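Local coordinates for protein probable acetolactate synthase isozyme III (Small subunit) (Nitrosomonas europaea ATCC 19718, PDB 2PC6) that is probably the small subunit of a larger enzyme, built from two ACT-like domains and found here as a pair of identical chains, at residues S26-N31 / T63-K68; M89-R94 / D134-A139; G112-V117 / Y122-T127. One frame throughout, in Å; residues are numbered along the deposited sequence.

Interaction 1. Residues S26-N31 / T63-K68; sequences SARGYN and TKQLNK. With CA (calcium ion), chain E.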
ATOM      1  N   SER A  26     -14.859  12.348   1.252  1.00 52.33           N
ATOM      2  CA  SER A  26     -15.519  12.538   2.520  1.00 51.94           C
ATOM      3  C   SER A  26     -16.686  13.487   2.403  1.00 53.32           C
ATOM      4  O   SER A  26     -17.782  13.181   2.892  1.00 54.18           O
ATOM      5  CB  SER A  26     -14.543  13.101   3.518  1.00 51.65           C
ATOM      6  OG  SER A  26     -15.270  13.545   4.627  1.00 49.45           O
ATOM      7  N   ALA A  27     -16.490  14.639   1.767  1.00 53.31           N
ATOM      8  CA  ALA A  27     -17.563  15.621   1.776  1.00 54.08           C
ATOM      9  C   ALA A  27     -18.890  14.984   1.350  1.00 54.98           C
ATOM     10  O   ALA A  27     -19.964  15.382   1.841  1.00 55.65           O
ATOM     11  CB  ALA A  27     -17.230  16.827   0.876  1.00 53.99           C
ATOM     12  N   ARG A  28     -18.813  14.010   0.433  1.00 55.07           N
ATOM     13  CA  ARG A  28     -19.990  13.491  -0.261  1.00 55.34           C
ATOM     14  C   ARG A  28     -20.243  12.008   0.043  1.00 56.16           C
ATOM     15  O   ARG A  28     -21.142  11.368  -0.536  1.00 55.94           O
ATOM     16  CB  ARG A  28     -19.888  13.755  -1.762  1.00 54.80           C
ATOM     17  CG  ARG A  28     -20.563  15.071  -2.171  1.00 56.02           C
ATOM     18  CD  ARG A  28     -20.863  15.112  -3.663  1.00 53.94           C
ATOM     19  NE  ARG A  28     -21.623  16.287  -4.102  1.00 53.15           N
ATOM     20  CZ  ARG A  28     -21.070  17.464  -4.415  1.00 54.37           C
ATOM     21  NH1 ARG A  28     -19.742  17.629  -4.291  1.00 51.67           N
ATOM     22  NH2 ARG A  28     -21.846  18.482  -4.840  1.00 50.87           N
ATOM     23  N   GLY A  29     -19.439  11.468   0.961  1.00 56.38           N
ATOM     24  CA  GLY A  29     -19.726  10.185   1.552  1.00 55.88           C
ATOM     25  C   GLY A  29     -19.394   9.055   0.613  1.00 56.16           C
ATOM     26  O   GLY A  29     -19.893   7.933   0.800  1.00 56.21           O
ATOM     27  N   TYR A  30     -18.549   9.352  -0.377  1.00 55.90           N
ATOM     28  CA  TYR A  30     -18.009   8.351  -1.297  1.00 55.76           C
ATOM     29  C   TYR A  30     -17.148   7.362  -0.549  1.00 56.17           C
ATOM     30  O   TYR A  30     -16.453   7.725   0.415  1.00 56.72           O
ATOM     31  CB  TYR A  30     -17.179   9.006  -2.387  1.00 55.39           C
ATOM     32  CG  TYR A  30     -17.931   9.990  -3.249  1.00 56.22           C
ATOM     33  CD1 TYR A  30     -19.217   9.690  -3.716  1.00 56.39           C
ATOM     34  CD2 TYR A  30     -17.360  11.211  -3.623  1.00 55.36           C
ATOM     35  CE1 TYR A  30     -19.919  10.567  -4.519  1.00 55.39           C
ATOM     36  CE2 TYR A  30     -18.062  12.108  -4.454  1.00 55.59           C
ATOM     37  CZ  TYR A  30     -19.347  11.774  -4.895  1.00 55.64           C
ATOM     38  OH  TYR A  30     -20.086  12.619  -5.721  1.00 55.81           O
ATOM     39  N   ASN A  31     -17.213   6.118  -0.993  1.00 56.15           N
ATOM     40  CA  ASN A  31     -16.507   5.031  -0.356  1.00 56.88           C
ATOM     41  C   ASN A  31     -15.073   5.029  -0.853  1.00 55.90           C
ATOM     42  O   ASN A  31     -14.801   5.240  -2.029  1.00 55.60           O
ATOM     43  CB  ASN A  31     -17.270   3.677  -0.573  1.00 57.08           C
ATOM     44  CG  ASN A  31     -16.347   2.486  -0.863  1.00 61.44           C
ATOM     45  OD1 ASN A  31     -15.615   2.483  -1.855  1.00 65.63           O
ATOM     46  ND2 ASN A  31     -16.419   1.431  -0.025  1.00 66.26           N
ATOM     47  N   THR A  63     -14.757  10.750 -10.622  1.00 53.71           N
ATOM     48  CA  THR A  63     -13.742  10.896 -11.642  1.00 53.66           C
ATOM     49  C   THR A  63     -13.793  12.286 -12.241  1.00 53.54           C
ATOM     50  O   THR A  63     -12.762  12.919 -12.458  1.00 53.69           O
ATOM     51  CB  THR A  63     -13.945   9.800 -12.701  1.00 53.46           C
ATOM     52  OG1 THR A  63     -13.257   8.623 -12.262  1.00 55.21           O
ATOM     53  CG2 THR A  63     -13.419  10.197 -14.029  1.00 53.51           C
ATOM     54  N   LYS A  64     -14.999  12.776 -12.485  1.00 53.60           N
ATOM     55  CA  LYS A  64     -15.142  14.133 -12.951  1.00 53.99           C
ATOM     56  C   LYS A  64     -14.564  15.072 -11.875  1.00 53.90           C
ATOM     57  O   LYS A  64     -13.646  15.853 -12.168  1.00 53.67           O
ATOM     58  CB  LYS A  64     -16.600  14.457 -13.326  1.00 54.22           C
ATOM     59  N   GLN A  65     -15.044  14.962 -10.633  1.00 53.73           N
ATOM     60  CA  GLN A  65     -14.545  15.860  -9.582  1.00 54.03           C
ATOM     61  C   GLN A  65     -13.037  15.736  -9.361  1.00 53.17           C
ATOM     62  O   GLN A  65     -12.378  16.739  -9.099  1.00 53.27           O
ATOM     63  CB  GLN A  65     -15.248  15.661  -8.247  1.00 54.41           C
ATOM     64  CG  GLN A  65     -16.638  16.235  -8.112  1.00 57.47           C
ATOM     65  CD  GLN A  65     -17.298  15.686  -6.837  1.00 63.04           C
ATOM     66  OE1 GLN A  65     -18.209  14.841  -6.888  1.00 64.39           O
ATOM     67  NE2 GLN A  65     -16.775  16.107  -5.686  1.00 64.93           N
ATOM     68  N   LEU A  66     -12.482  14.533  -9.460  1.00 52.03           N
ATOM     69  CA  LEU A  66     -11.048  14.394  -9.191  1.00 51.38           C
ATOM     70  C   LEU A  66     -10.185  15.137 -10.205  1.00 51.14           C
ATOM     71  O   LEU A  66      -9.187  15.767  -9.842  1.00 50.62           O
ATOM     72  CB  LEU A  66     -10.631  12.925  -9.103  1.00 50.87           C
ATOM     73  CG  LEU A  66     -10.818  12.199  -7.780  1.00 48.57           C
ATOM     74  CD1 LEU A  66     -10.771  10.709  -8.018  1.00 45.12           C
ATOM     75  CD2 LEU A  66      -9.732  12.585  -6.872  1.00 46.04           C
ATOM     76  N   ASN A  67     -10.572  15.049 -11.474  1.00 51.48           N
ATOM     77  CA  ASN A  67      -9.812  15.692 -12.541  1.00 52.26           C
ATOM     78  C   ASN A  67      -9.777  17.199 -12.385  1.00 52.25           C
ATOM     79  O   ASN A  67      -8.798  17.815 -12.779  1.00 51.89           O
ATOM     80  CB  ASN A  67     -10.326  15.301 -13.931  1.00 52.39           C
ATOM     81  CG  ASN A  67      -9.570  14.120 -14.510  1.00 54.35           C
ATOM     82  OD1 ASN A  67     -10.175  13.143 -14.999  1.00 57.11           O
ATOM     83  ND2 ASN A  67      -8.234  14.190 -14.457  1.00 53.87           N
ATOM     84  N   LYS A  68     -10.836  17.757 -11.790  1.00 52.37           N
ATOM     85  CA  LYS A  68     -10.955  19.179 -11.556  1.00 53.18           C
ATOM     86  C   LYS A  68      -9.882  19.686 -10.592  1.00 52.97           C
ATOM     87  O   LYS A  68      -9.451  20.842 -10.726  1.00 53.23           O
ATOM     88  CB  LYS A  68     -12.353  19.558 -11.013  1.00 53.65           C
ATOM     89  CG  LYS A  68     -13.396  19.942 -12.067  1.00 54.60           C
TER
HETATM   90 CA    CA E 301      -6.463  18.345 -12.782  1.00 73.11          CA
HETATM   91  O   HOH W   1      -6.509  19.246 -14.856  1.00 74.64           O
HETATM   92  O   HOH W   2      -4.393  19.656 -13.118  1.00 58.40           O
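Tyr30 reaches across to Gln65, and the close part of this small contact is their one hydrogen bond: Tyr30 OH donates to Gln65 OE1 over 3.1 Å, in the carbonyl plane, with a C=O...donor angle of 155°. Gln65 runs out extended beyond CG to meet the phenol; the amide is turned 54° from the ring, and OE1 lies near the ring plane at its edge, 3.7 Å from Tyr30 CE2. Arg28 CB lies over one face, offset toward the rim, and Phe25, Ile58, Gln61 and Ile62 also touch the tyrosine. Arg28 is the looser, exposed side. Its extended chain crosses Gln65 obliquely, and Arg28 NH1 stops 3.6 Å from Gln65 NE2, with the two planes 72° apart. Gly29, with positive phi, closes helix 17-28 in a Schellman motif and turns the chain toward Tyr30. On the other helix, Asn67 O binds the calcium ion at 2.4 Å, with Leu69 O, Val72 O and two waters. Since both nitrogens are donors, the arginine adds only a van der Waals touch; the polar link between the loop after helix 17-28 and helix 56-68 rests on the tyrosine-glutamine bond.

Interaction 2. Residues M89-R94 / D134-A139; sequences MLVKVR and DGFLQA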
HETATM    1  N   MSE A  89       0.183  -8.086   2.094  1.00 46.27           N
HETATM    2  CA  MSE A  89      -0.453  -8.201   3.372  1.00 46.09           C
HETATM    3  C   MSE A  89       0.459  -8.891   4.376  1.00 45.09           C
HETATM    4  O   MSE A  89       1.146  -9.875   4.071  1.00 44.72           O
HETATM    5  CB  MSE A  89      -1.747  -8.962   3.198  1.00 45.97           C
HETATM    6  CG  MSE A  89      -2.384  -9.382   4.458  1.00 52.49           C
HETATM    7 SE   MSE A  89      -4.170 -10.170   4.082  1.00 70.83          SE
HETATM    8  CE  MSE A  89      -3.589 -11.850   3.255  1.00 56.93           C
ATOM      9  N   LEU A  90       0.422  -8.360   5.583  1.00 44.48           N
ATOM     10  CA  LEU A  90       1.045  -8.923   6.760  1.00 43.99           C
ATOM     11  C   LEU A  90      -0.045  -9.347   7.776  1.00 43.93           C
ATOM     12  O   LEU A  90      -0.817  -8.503   8.280  1.00 43.54           O
ATOM     13  CB  LEU A  90       1.931  -7.849   7.391  1.00 44.07           C
ATOM     14  CG  LEU A  90       3.456  -7.891   7.299  1.00 45.10           C
ATOM     15  CD1 LEU A  90       4.013  -8.415   5.986  1.00 44.21           C
ATOM     16  CD2 LEU A  90       4.007  -6.522   7.617  1.00 42.31           C
ATOM     17  N   VAL A  91      -0.063 -10.641   8.101  1.00 42.73           N
ATOM     18  CA  VAL A  91      -1.043 -11.227   8.999  1.00 41.27           C
ATOM     19  C   VAL A  91      -0.319 -11.816  10.194  1.00 42.42           C
ATOM     20  O   VAL A  91       0.469 -12.783  10.044  1.00 41.52           O
ATOM     21  CB  VAL A  91      -1.734 -12.404   8.309  1.00 40.35           C
ATOM     22  CG1 VAL A  91      -2.864 -12.871   9.140  1.00 38.81           C
ATOM     23  CG2 VAL A  91      -2.229 -11.970   6.988  1.00 41.59           C
ATOM     24  N   LYS A  92      -0.578 -11.276  11.384  1.00 41.85           N
ATOM     25  CA  LYS A  92       0.033 -11.860  12.588  1.00 41.37           C
ATOM     26  C   LYS A  92      -0.969 -12.802  13.235  1.00 41.07           C
ATOM     27  O   LYS A  92      -2.077 -12.396  13.526  1.00 41.98           O
ATOM     28  CB  LYS A  92       0.500 -10.763  13.553  1.00 40.72           C
ATOM     29  CG  LYS A  92       0.898 -11.243  14.922  1.00 41.76           C
ATOM     30  CD  LYS A  92       1.193 -10.064  15.887  1.00 39.84           C
ATOM     31  CE  LYS A  92       2.329  -9.211  15.327  1.00 40.16           C
ATOM     32  NZ  LYS A  92       2.577  -7.993  16.141  1.00 40.49           N
ATOM     33  N   VAL A  93      -0.568 -14.053  13.439  1.00 40.92           N
ATOM     34  CA  VAL A  93      -1.462 -15.116  13.844  1.00 40.32           C
ATOM     35  C   VAL A  93      -0.918 -15.812  15.065  1.00 41.39           C
ATOM     36  O   VAL A  93       0.296 -15.968  15.225  1.00 42.70           O
ATOM     37  CB  VAL A  93      -1.634 -16.221  12.735  1.00 41.17           C
ATOM     38  CG1 VAL A  93      -2.432 -15.710  11.568  1.00 37.43           C
ATOM     39  CG2 VAL A  93      -0.239 -16.783  12.274  1.00 38.66           C
ATOM     40  N   ARG A  94      -1.841 -16.220  15.922  1.00 40.95           N
ATOM     41  CA  ARG A  94      -1.577 -16.989  17.085  1.00 41.24           C
ATOM     42  C   ARG A  94      -1.268 -18.383  16.571  1.00 41.69           C
ATOM     43  O   ARG A  94      -2.010 -18.925  15.756  1.00 42.44           O
ATOM     44  CB  ARG A  94      -2.852 -16.963  17.943  1.00 40.88           C
ATOM     45  CG  ARG A  94      -2.934 -17.919  19.145  1.00 42.21           C
ATOM     46  CD  ARG A  94      -1.853 -17.682  20.198  1.00 42.52           C
ATOM     47  NE  ARG A  94      -1.863 -16.381  20.860  1.00 43.43           N
ATOM     48  CZ  ARG A  94      -0.818 -15.562  20.900  1.00 44.60           C
ATOM     49  NH1 ARG A  94       0.301 -15.897  20.267  1.00 49.37           N
ATOM     50  NH2 ARG A  94      -0.883 -14.403  21.544  1.00 41.97           N
ATOM     51  N   ASP A 134      -7.845 -12.474  -0.149  1.00 42.26           N
ATOM     52  CA  ASP A 134      -9.135 -12.793   0.428  1.00 42.13           C
ATOM     53  C   ASP A 134      -9.295 -14.308   0.697  1.00 42.55           C
ATOM     54  O   ASP A 134      -9.913 -14.692   1.698  1.00 43.80           O
ATOM     55  CB  ASP A 134     -10.296 -12.242  -0.422  1.00 42.20           C
ATOM     56  CG  ASP A 134     -10.368 -10.718  -0.417  1.00 41.21           C
ATOM     57  OD1 ASP A 134      -9.482 -10.032   0.097  1.00 45.98           O
ATOM     58  OD2 ASP A 134     -11.314 -10.166  -0.926  1.00 40.53           O
ATOM     59  N   GLY A 135      -8.735 -15.158  -0.166  1.00 41.53           N
ATOM     60  CA  GLY A 135      -8.842 -16.613  -0.007  1.00 40.31           C
ATOM     61  C   GLY A 135      -8.054 -17.104   1.198  1.00 39.86           C
ATOM     62  O   GLY A 135      -8.490 -18.022   1.937  1.00 39.12           O
ATOM     63  N   PHE A 136      -6.893 -16.488   1.403  1.00 38.99           N
ATOM     64  CA  PHE A 136      -6.147 -16.693   2.609  1.00 38.00           C
ATOM     65  C   PHE A 136      -6.980 -16.360   3.846  1.00 38.47           C
ATOM     66  O   PHE A 136      -7.054 -17.158   4.752  1.00 38.83           O
ATOM     67  CB  PHE A 136      -4.888 -15.859   2.638  1.00 36.63           C
ATOM     68  CG  PHE A 136      -3.997 -16.209   3.791  1.00 37.33           C
ATOM     69  CD1 PHE A 136      -3.175 -17.336   3.728  1.00 35.28           C
ATOM     70  CD2 PHE A 136      -4.030 -15.460   4.978  1.00 39.53           C
ATOM     71  CE1 PHE A 136      -2.358 -17.724   4.795  1.00 34.87           C
ATOM     72  CE2 PHE A 136      -3.224 -15.801   6.048  1.00 39.61           C
ATOM     73  CZ  PHE A 136      -2.348 -16.964   5.939  1.00 37.60           C
ATOM     74  N   LEU A 137      -7.599 -15.189   3.898  1.00 38.89           N
ATOM     75  CA  LEU A 137      -8.374 -14.823   5.079  1.00 39.40           C
ATOM     76  C   LEU A 137      -9.594 -15.678   5.280  1.00 39.68           C
ATOM     77  O   LEU A 137      -9.938 -15.939   6.426  1.00 39.66           O
ATOM     78  CB  LEU A 137      -8.802 -13.348   5.069  1.00 40.01           C
ATOM     79  CG  LEU A 137      -7.708 -12.262   4.977  1.00 40.61           C
ATOM     80  CD1 LEU A 137      -8.407 -10.887   4.845  1.00 38.81           C
ATOM     81  CD2 LEU A 137      -6.774 -12.316   6.180  1.00 38.01           C
ATOM     82  N   GLN A 138     -10.266 -16.108   4.204  1.00 40.05           N
ATOM     83  CA  GLN A 138     -11.389 -17.057   4.355  1.00 40.88           C
ATOM     84  C   GLN A 138     -10.868 -18.354   4.981  1.00 41.31           C
ATOM     85  O   GLN A 138     -11.493 -18.918   5.889  1.00 41.10           O
ATOM     86  CB  GLN A 138     -12.097 -17.346   3.036  1.00 41.18           C
ATOM     87  CG  GLN A 138     -13.541 -16.753   2.905  1.00 44.31           C
ATOM     88  N   ALA A 139      -9.677 -18.771   4.544  1.00 41.55           N
ATOM     89  CA  ALA A 139      -9.122 -20.049   4.955  1.00 41.93           C
ATOM     90  C   ALA A 139      -8.608 -20.028   6.383  1.00 42.44           C
ATOM     91  O   ALA A 139      -8.698 -21.016   7.031  1.00 43.11           O
ATOM     92  CB  ALA A 139      -8.051 -20.510   3.996  1.00 41.37           C
TER
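Met89, modelled as selenomethionine, reaches from its strand between Phe136 and Leu137 of the helix and has more surface buried here than any other residue. Its CG is anti to the backbone N (chi1 169°), which sends the chain out toward the helix, and a bend at the last torsion swings the methyl toward the phenylalanine. Two successive atoms then serve two partners: Met89 SE lies 4.0 Å from Leu137 CD2, and Met89 CE lies 4.0 Å from Phe136 CD2. Phe136, next in buried surface, meets the methyl obliquely and takes a second neighbour one ring atom further on, where Val91 CG2 comes within 4.1 Å of Phe136 CE2. There the valine and the phenylalanine run past each other in opposite directions. Leu137 leaves the helix alongside the strand rather than facing it, and its CD2 branch makes the closest approach.

The axes of the segments 89-94 and 134-139 run almost parallel, 11° apart, with a closest approach of 11.2 Å. Around them, Leu126 of strand 121-128 touches both Met89 and Phe136, Ile148 of strand 145-157 touches Val91 and Leu137, and Leu106 of helix 98-109 packs on Phe136, whose ring also meets Phe110 edge-to-face. The contact thus lies between the sheet and the second helix laid on it.

Interaction 3. Residues G112-V117 / Y122-T127; sequences GNIIDV and YTIELT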
ATOM      1  N   GLY A 112       3.146 -17.671   0.898  1.00 43.75           N
ATOM      2  CA  GLY A 112       3.579 -16.554   1.708  1.00 43.50           C
ATOM      3  C   GLY A 112       4.873 -16.853   2.455  1.00 44.54           C
ATOM      4  O   GLY A 112       5.462 -17.930   2.313  1.00 45.35           O
ATOM      5  N   ASN A 113       5.370 -15.915   3.254  1.00 43.36           N
ATOM      6  CA  ASN A 113       6.590 -16.236   3.969  1.00 40.74           C
ATOM      7  C   ASN A 113       6.441 -15.786   5.409  1.00 40.83           C
ATOM      8  O   ASN A 113       5.886 -14.718   5.688  1.00 40.75           O
ATOM      9  CB  ASN A 113       7.757 -15.550   3.324  1.00 40.64           C
ATOM     10  CG  ASN A 113       8.045 -16.094   1.943  1.00 43.48           C
ATOM     11  OD1 ASN A 113       8.837 -17.029   1.798  1.00 46.46           O
ATOM     12  ND2 ASN A 113       7.397 -15.537   0.920  1.00 42.63           N
ATOM     13  N   ILE A 114       6.920 -16.601   6.332  1.00 39.41           N
ATOM     14  CA  ILE A 114       6.919 -16.189   7.693  1.00 39.51           C
ATOM     15  C   ILE A 114       8.101 -15.255   7.914  1.00 39.75           C
ATOM     16  O   ILE A 114       9.245 -15.605   7.588  1.00 39.11           O
ATOM     17  CB  ILE A 114       6.892 -17.404   8.616  1.00 38.91           C
ATOM     18  CG1 ILE A 114       5.550 -18.118   8.396  1.00 39.77           C
ATOM     19  CG2 ILE A 114       7.095 -16.966  10.041  1.00 37.42           C
ATOM     20  CD1 ILE A 114       5.477 -19.564   8.893  1.00 39.92           C
ATOM     21  N   ILE A 115       7.816 -14.051   8.405  1.00 38.92           N
ATOM     22  CA  ILE A 115       8.891 -13.089   8.598  1.00 39.27           C
ATOM     23  C   ILE A 115       9.102 -12.618  10.040  1.00 39.38           C
ATOM     24  O   ILE A 115       9.877 -11.715  10.261  1.00 39.63           O
ATOM     25  CB  ILE A 115       8.726 -11.881   7.687  1.00 39.54           C
ATOM     26  CG1 ILE A 115       7.383 -11.188   7.980  1.00 41.33           C
ATOM     27  CG2 ILE A 115       8.859 -12.323   6.245  1.00 38.31           C
ATOM     28  CD1 ILE A 115       7.254  -9.746   7.480  1.00 41.84           C
ATOM     29  N   ASP A 116       8.405 -13.229  10.999  1.00 39.25           N
ATOM     30  CA  ASP A 116       8.551 -12.934  12.405  1.00 39.60           C
ATOM     31  C   ASP A 116       8.093 -14.157  13.122  1.00 39.85           C
ATOM     32  O   ASP A 116       7.051 -14.716  12.806  1.00 39.62           O
ATOM     33  CB  ASP A 116       7.672 -11.761  12.864  1.00 39.54           C
ATOM     34  CG  ASP A 116       8.049 -11.246  14.263  1.00 41.14           C
ATOM     35  OD1 ASP A 116       9.155 -11.618  14.780  1.00 42.70           O
ATOM     36  OD2 ASP A 116       7.268 -10.457  14.856  1.00 42.72           O
ATOM     37  N   VAL A 117       8.851 -14.607  14.098  1.00 40.45           N
ATOM     38  CA  VAL A 117       8.425 -15.845  14.715  1.00 42.19           C
ATOM     39  C   VAL A 117       8.775 -15.932  16.169  1.00 42.63           C
ATOM     40  O   VAL A 117       9.912 -15.624  16.522  1.00 43.55           O
ATOM     41  CB  VAL A 117       8.897 -17.109  13.919  1.00 42.52           C
ATOM     42  CG1 VAL A 117      10.234 -16.888  13.288  1.00 41.63           C
ATOM     43  CG2 VAL A 117       8.906 -18.343  14.809  1.00 42.88           C
ATOM     44  N   TYR A 122       3.218 -16.307  14.573  1.00 40.88           N
ATOM     45  CA  TYR A 122       3.889 -16.095  13.304  1.00 39.76           C
ATOM     46  C   TYR A 122       3.402 -14.789  12.716  1.00 40.15           C
ATOM     47  O   TYR A 122       2.200 -14.454  12.848  1.00 39.46           O
ATOM     48  CB  TYR A 122       3.491 -17.164  12.310  1.00 39.29           C
ATOM     49  CG  TYR A 122       3.998 -18.573  12.525  1.00 40.88           C
ATOM     50  CD1 TYR A 122       5.280 -18.824  12.993  1.00 39.61           C
ATOM     51  CD2 TYR A 122       3.202 -19.655  12.170  1.00 40.52           C
ATOM     52  CE1 TYR A 122       5.735 -20.100  13.107  1.00 41.60           C
ATOM     53  CE2 TYR A 122       3.639 -20.923  12.292  1.00 40.47           C
ATOM     54  CZ  TYR A 122       4.904 -21.144  12.766  1.00 42.55           C
ATOM     55  OH  TYR A 122       5.342 -22.426  12.878  1.00 44.18           O
ATOM     56  N   THR A 123       4.290 -14.071  12.026  1.00 40.14           N
ATOM     57  CA  THR A 123       3.810 -13.041  11.146  1.00 40.99           C
ATOM     58  C   THR A 123       4.052 -13.485   9.736  1.00 41.58           C
ATOM     59  O   THR A 123       5.194 -13.747   9.368  1.00 42.89           O
ATOM     60  CB  THR A 123       4.430 -11.711  11.416  1.00 40.90           C
ATOM     61  OG1 THR A 123       4.025 -11.313  12.711  1.00 41.89           O
ATOM     62  CG2 THR A 123       3.874 -10.660  10.460  1.00 40.14           C
ATOM     63  N   ILE A 124       2.971 -13.596   8.959  1.00 41.88           N
ATOM     64  CA  ILE A 124       3.029 -14.121   7.572  1.00 42.40           C
ATOM     65  C   ILE A 124       2.912 -13.026   6.522  1.00 42.28           C
ATOM     66  O   ILE A 124       2.040 -12.180   6.611  1.00 42.53           O
ATOM     67  CB  ILE A 124       1.916 -15.174   7.347  1.00 41.77           C
ATOM     68  CG1 ILE A 124       2.060 -16.301   8.395  1.00 44.22           C
ATOM     69  CG2 ILE A 124       2.004 -15.756   5.947  1.00 41.34           C
ATOM     70  CD1 ILE A 124       0.883 -17.277   8.495  1.00 40.97           C
ATOM     71  N   GLU A 125       3.790 -13.053   5.521  1.00 43.75           N
ATOM     72  CA  GLU A 125       3.760 -12.082   4.449  1.00 43.19           C
ATOM     73  C   GLU A 125       3.157 -12.708   3.194  1.00 43.45           C
ATOM     74  O   GLU A 125       3.628 -13.747   2.734  1.00 42.70           O
ATOM     75  CB  GLU A 125       5.171 -11.653   4.177  1.00 44.35           C
ATOM     76  CG  GLU A 125       5.323 -10.613   3.102  1.00 46.12           C
ATOM     77  CD  GLU A 125       6.654 -10.772   2.371  1.00 56.66           C
ATOM     78  OE1 GLU A 125       7.776 -10.570   2.941  1.00 56.37           O
ATOM     79  OE2 GLU A 125       6.572 -11.130   1.179  1.00 65.55           O
ATOM     80  N   LEU A 126       2.124 -12.066   2.644  1.00 44.13           N
ATOM     81  CA  LEU A 126       1.432 -12.567   1.454  1.00 44.52           C
ATOM     82  C   LEU A 126       1.360 -11.502   0.386  1.00 43.85           C
ATOM     83  O   LEU A 126       1.095 -10.351   0.701  1.00 42.49           O
ATOM     84  CB  LEU A 126      -0.014 -12.814   1.807  1.00 46.42           C
ATOM     85  CG  LEU A 126      -0.487 -14.242   1.960  1.00 51.23           C
ATOM     86  CD1 LEU A 126      -0.701 -14.551   3.509  1.00 52.76           C
ATOM     87  CD2 LEU A 126      -1.822 -14.378   1.184  1.00 47.77           C
ATOM     88  N   THR A 127       1.548 -11.901  -0.875  1.00 43.36           N
ATOM     89  CA  THR A 127       1.345 -11.019  -1.991  1.00 43.60           C
ATOM     90  C   THR A 127       0.542 -11.779  -3.040  1.00 43.75           C
ATOM     91  O   THR A 127       0.694 -12.989  -3.180  1.00 44.84           O
ATOM     92  CB  THR A 127       2.663 -10.570  -2.564  1.00 43.28           C
ATOM     93  OG1 THR A 127       3.433  -9.970  -1.525  1.00 45.58           O
ATOM     94  CG2 THR A 127       2.439  -9.465  -3.554  1.00 47.88           C
TER
HETATM   95  O   HOH W   3       5.480  -9.174  13.515  1.00 35.05           O
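Asn113 and Glu125 form a hydrogen-bonded antiparallel pair: Asn113 N gives to Glu125 O at 2.8 Å, and Glu125 N to Asn113 O at 2.7 Å. Ile114 then faces Ile124 as a non-hydrogen-bonded pair. Beyond it the register slips by one residue: Ile115 N bonds to Thr123 O (2.8 Å, N-H...O 165°), whereas Thr123 N turns to Asp116 O at 2.9 Å. Ile115 and Asp116 stand opposite Thr123, which is a beta bulge, and Val117 pairs with Tyr122 after it.

On the face carrying Ile114, Val117, Tyr122 and Ile124, Ile114 CD1 sits 3.9 Å above the centre of the Tyr122 ring, a CH-pi contact nearly along the ring normal. With CG anti to the carbonyl carbon (chi1 -71°), Tyr122 sets its ring there, its edge atom CE1 4.0 Å from Val117 CG2. Ile114 CG1 also packs on Ile124 CG1.

The other face carries Asn113, Asp116, Thr123 and Glu125. A water donates to Asp116 OD2 at 2.6 Å and accepts from Thr123 OG1. Asp116 OD2 also accepts from Gly159 N, and OD1 forms a salt bridge with Arg158, both of the second subunit; Glu125 OE1 forms a salt bridge with Arg86 of that subunit, so this side belongs to the dimer interface.

Here is the beta2-beta3 hairpin of a ferredoxin-like beta-alpha-beta-beta-alpha-beta fold, as in ACT domains, at an edge of the sheet within this chain, with helices over one face.

Interactions 2 and 3 belong to one domain, with centres about 10 Å apart, and share its sheet: strand 83-94 lies next to strand 121-128. Met89 O and Leu126 N, 2.8 Å apart, probably form one of the backbone hydrogen bonds joining them; the helix of interaction 2 directly follows the strand of interaction 3. Interaction 1 stands apart in the N-terminal ACT domain, on the opposite side of the chain's centre, its centre about 31 Å from that of interaction 2 and 36 Å from that of interaction 3. It alone holds a calcium ligand. All three reach the second subunit, interactions 2 and 3 through salt bridges, interaction 1 by packing of Ser26.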